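Local coordinates for protein RTX toxin RtxA (Vibrio vulnificus MO6-24/O, PDB 6IMP) that forms an alpha/beta hydrolase-fold effector domain of a MARTX toxin and probably acts as a hydrolase during infection, at residues H122-I128 and A299-V303. Residues are numbered along the deposited sequence; the frame is centred on the assembly and turned at random.
Sequences HYQKQGI and ADQIV
His122 and Ala299 mark the closest backbone approach, with His122 CA 6.4 Å from Ala299 CA. Segment 122-128 finishes helix 112-124 in a Schellman motif, with Gly127 as the C-prime residue at positive phi. Tyr123 O accepts from Gln126 N and Ile128 N, which reach it from opposite faces of its carbonyl plane. Segment 299-303 lies at the C-terminal end of helix 291-302.

The side chains of Tyr123 and Ile302 meet nearly perpendicular to each other. With Ile302 CG1 beside the backbone N (chi1 -78°), CG2 stands anti to that N and meets the ring edge, near the ring plane, 3.5 Å from Tyr123 OH. Leu202 of strand 200-204 touches both side chains. Ile128 and Val303 meet tip to tip, with Ile128 CD1 3.5 Å from Val303 CG2. Gln126 stretches out alongside Val303, the two pointing opposite ways. Its NE2 lies 3.5 Å from Ala299 CB and gives a weak hydrogen bond to His122 O (3.3 Å). The Asp300 carboxylate lies beside this amide, their planes 66° apart. His122 turns its ring away, and its NE2 is hydrogen-bonded to Asn292 OD1.

The two helix ends thus pack side by side against the central sheet of the alpha/beta hydrolase fold. Van der Waals contacts join them, the glutamine amide and tyrosine hydroxyl included. With neither hydrogen bond nor salt bridge between the segments, the contact depends on shape and burial more than on polar pairing.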
ATOM      1  N   HIS A 122      -0.651  13.097  -9.867  1.00100.49           N
ATOM      2  CA  HIS A 122      -0.220  12.519 -11.144  1.00 87.64           C
ATOM      3  C   HIS A 122      -1.314  11.657 -11.791  1.00 79.32           C
ATOM      4  O   HIS A 122      -1.417  11.610 -13.014  1.00 80.32           O
ATOM      5  CB  HIS A 122       1.066  11.700 -10.968  1.00 84.65           C
ATOM      6  CG  HIS A 122       2.261  12.505 -10.542  1.00 83.06           C
ATOM      7  ND1 HIS A 122       3.098  13.131 -11.439  1.00 81.61           N
ATOM      8  CD2 HIS A 122       2.798  12.720  -9.318  1.00 87.31           C
ATOM      9  CE1 HIS A 122       4.085  13.721 -10.782  1.00 80.92           C
ATOM     10  NE2 HIS A 122       3.927  13.487  -9.494  1.00 76.66           N
ATOM     11  N   TYR A 123      -2.127  10.986 -10.971  1.00 90.98           N
ATOM     12  CA  TYR A 123      -3.266  10.195 -11.483  1.00 94.64           C
ATOM     13  C   TYR A 123      -4.470  11.095 -11.798  1.00104.22           C
ATOM     14  O   TYR A 123      -5.114  10.939 -12.840  1.00104.22           O
ATOM     15  CB  TYR A 123      -3.710   9.116 -10.482  1.00 82.97           C
ATOM     16  CG  TYR A 123      -2.823   7.872 -10.364  1.00 75.80           C
ATOM     17  CD1 TYR A 123      -2.780   6.912 -11.371  1.00 68.68           C
ATOM     18  CD2 TYR A 123      -2.120   7.607  -9.181  1.00 71.04           C
ATOM     19  CE1 TYR A 123      -2.011   5.762 -11.231  1.00 72.33           C
ATOM     20  CE2 TYR A 123      -1.354   6.465  -9.026  1.00 62.72           C
ATOM     21  CZ  TYR A 123      -1.298   5.541 -10.046  1.00 71.82           C
ATOM     22  OH  TYR A 123      -0.533   4.401  -9.883  1.00 63.52           O
ATOM     23  N   GLN A 124      -4.792  12.003 -10.876  1.00104.44           N
ATOM     24  CA  GLN A 124      -5.965  12.877 -11.014  1.00106.26           C
ATOM     25  C   GLN A 124      -5.922  13.704 -12.319  1.00112.69           C
ATOM     26  O   GLN A 124      -6.908  13.748 -13.063  1.00114.17           O
ATOM     27  CB  GLN A 124      -6.103  13.789  -9.782  1.00104.45           C
ATOM     28  CG  GLN A 124      -6.516  13.052  -8.502  1.00 99.80           C
ATOM     29  CD  GLN A 124      -6.624  13.968  -7.277  1.00 94.57           C
ATOM     30  OE1 GLN A 124      -5.655  14.151  -6.535  1.00 86.03           O
ATOM     31  NE2 GLN A 124      -7.813  14.528  -7.051  1.00 85.19           N
ATOM     32  N   LYS A 125      -4.760  14.305 -12.600  1.00111.41           N
ATOM     33  CA  LYS A 125      -4.463  15.004 -13.883  1.00 97.65           C
ATOM     34  C   LYS A 125      -4.866  14.307 -15.169  1.00 97.91           C
ATOM     35  O   LYS A 125      -5.056  14.947 -16.202  1.00103.98           O
ATOM     36  CB  LYS A 125      -2.958  15.164 -14.050  1.00 92.64           C
ATOM     37  CG  LYS A 125      -2.400  16.434 -13.446  1.00102.77           C
ATOM     38  CD  LYS A 125      -0.883  16.374 -13.320  1.00106.28           C
ATOM     39  CE  LYS A 125      -0.179  16.855 -14.578  1.00102.00           C
ATOM     40  NZ  LYS A 125       1.298  16.778 -14.413  1.00 99.38           N
ATOM     41  N   GLN A 126      -4.905  12.988 -15.124  1.00 99.85           N
ATOM     42  CA  GLN A 126      -5.335  12.194 -16.263  1.00100.05           C
ATOM     43  C   GLN A 126      -6.751  11.677 -16.023  1.00 92.04           C
ATOM     44  O   GLN A 126      -7.141  10.628 -16.549  1.00 83.95           O
ATOM     45  CB  GLN A 126      -4.363  11.030 -16.486  1.00109.30           C
ATOM     46  CG  GLN A 126      -2.892  11.380 -16.248  1.00107.21           C
ATOM     47  CD  GLN A 126      -1.960  10.226 -16.551  1.00102.85           C
ATOM     48  OE1 GLN A 126      -2.306   9.311 -17.301  1.00100.33           O
ATOM     49  NE2 GLN A 126      -0.778  10.249 -15.950  1.00105.40           N
ATOM     50  N   GLY A 127      -7.517  12.424 -15.226  1.00 83.49           N
ATOM     51  CA  GLY A 127      -8.874  12.033 -14.852  1.00103.05           C
ATOM     52  C   GLY A 127      -9.013  10.588 -14.380  1.00119.77           C
ATOM     53  O   GLY A 127      -9.830   9.828 -14.915  1.00119.10           O
ATOM     54  N   ILE A 128      -8.191  10.211 -13.397  1.00125.28           N
ATOM     55  CA  ILE A 128      -8.315   8.922 -12.693  1.00118.31           C
ATOM     56  C   ILE A 128      -8.504   9.182 -11.188  1.00115.85           C
ATOM     57  O   ILE A 128      -7.788  10.007 -10.600  1.00111.07           O
ATOM     58  CB  ILE A 128      -7.070   8.028 -12.930  1.00114.85           C
ATOM     59  CG1 ILE A 128      -6.957   7.660 -14.414  1.00114.97           C
ATOM     60  CG2 ILE A 128      -7.143   6.753 -12.098  1.00107.84           C
ATOM     61  CD1 ILE A 128      -5.621   7.059 -14.806  1.00114.87           C
ATOM     62  N   ALA A 299       4.074   7.827 -14.678  1.00 69.08           N
ATOM     63  CA  ALA A 299       2.600   7.935 -14.623  1.00 77.79           C
ATOM     64  C   ALA A 299       1.897   7.419 -15.888  1.00 87.54           C
ATOM     65  O   ALA A 299       0.840   6.783 -15.800  1.00 96.28           O
ATOM     66  CB  ALA A 299       2.168   9.370 -14.345  1.00 69.72           C
ATOM     67  N   ASP A 300       2.482   7.711 -17.054  1.00 92.73           N
ATOM     68  CA  ASP A 300       1.883   7.340 -18.340  1.00 91.59           C
ATOM     69  C   ASP A 300       1.966   5.835 -18.586  1.00 93.96           C
ATOM     70  O   ASP A 300       0.961   5.207 -18.936  1.00 93.25           O
ATOM     71  CB  ASP A 300       2.521   8.130 -19.502  1.00 95.97           C
ATOM     72  CG  ASP A 300       1.872   9.516 -19.711  1.00 98.56           C
ATOM     73  OD1 ASP A 300       0.695   9.703 -19.332  1.00101.67           O
ATOM     74  OD2 ASP A 300       2.529  10.409 -20.288  1.00 91.81           O
ATOM     75  N   GLN A 301       3.149   5.256 -18.389  1.00 99.41           N
ATOM     76  CA  GLN A 301       3.306   3.795 -18.496  1.00104.62           C
ATOM     77  C   GLN A 301       2.344   3.055 -17.561  1.00104.91           C
ATOM     78  O   GLN A 301       1.747   2.040 -17.946  1.00109.69           O
ATOM     79  CB  GLN A 301       4.747   3.360 -18.202  1.00105.30           C
ATOM     80  CG  GLN A 301       4.876   1.865 -17.902  1.00 98.46           C
ATOM     81  CD  GLN A 301       6.200   1.270 -18.329  1.00 99.84           C
ATOM     82  OE1 GLN A 301       7.247   1.921 -18.253  1.00 94.99           O
ATOM     83  NE2 GLN A 301       6.165   0.009 -18.756  1.00 92.83           N
ATOM     84  N   ILE A 302       2.195   3.572 -16.341  1.00 98.62           N
ATOM     85  CA  ILE A 302       1.351   2.939 -15.321  1.00 93.83           C
ATOM     86  C   ILE A 302      -0.079   2.757 -15.825  1.00 87.04           C
ATOM     87  O   ILE A 302      -0.649   1.678 -15.695  1.00 83.20           O
ATOM     88  CB  ILE A 302       1.359   3.733 -13.989  1.00 89.30           C
ATOM     89  CG1 ILE A 302       2.654   3.458 -13.214  1.00 90.23           C
ATOM     90  CG2 ILE A 302       0.173   3.350 -13.117  1.00 83.26           C
ATOM     91  CD1 ILE A 302       2.918   4.434 -12.081  1.00 92.77           C
ATOM     92  N   VAL A 303      -0.645   3.802 -16.388  1.00 82.01           N
ATOM     93  CA  VAL A 303      -1.996   3.713 -16.874  1.00 85.80           C
ATOM     94  C   VAL A 303      -2.075   2.890 -18.125  1.00 91.81           C
ATOM     95  O   VAL A 303      -3.139   2.659 -18.649  1.00 95.30           O
ATOM     96  CB  VAL A 303      -2.576   5.086 -17.161  1.00 88.25           C
ATOM     97  CG1 VAL A 303      -4.027   4.955 -17.543  1.00 88.25           C
ATOM     98  CG2 VAL A 303      -2.458   5.954 -15.936  1.00 89.84           C
TER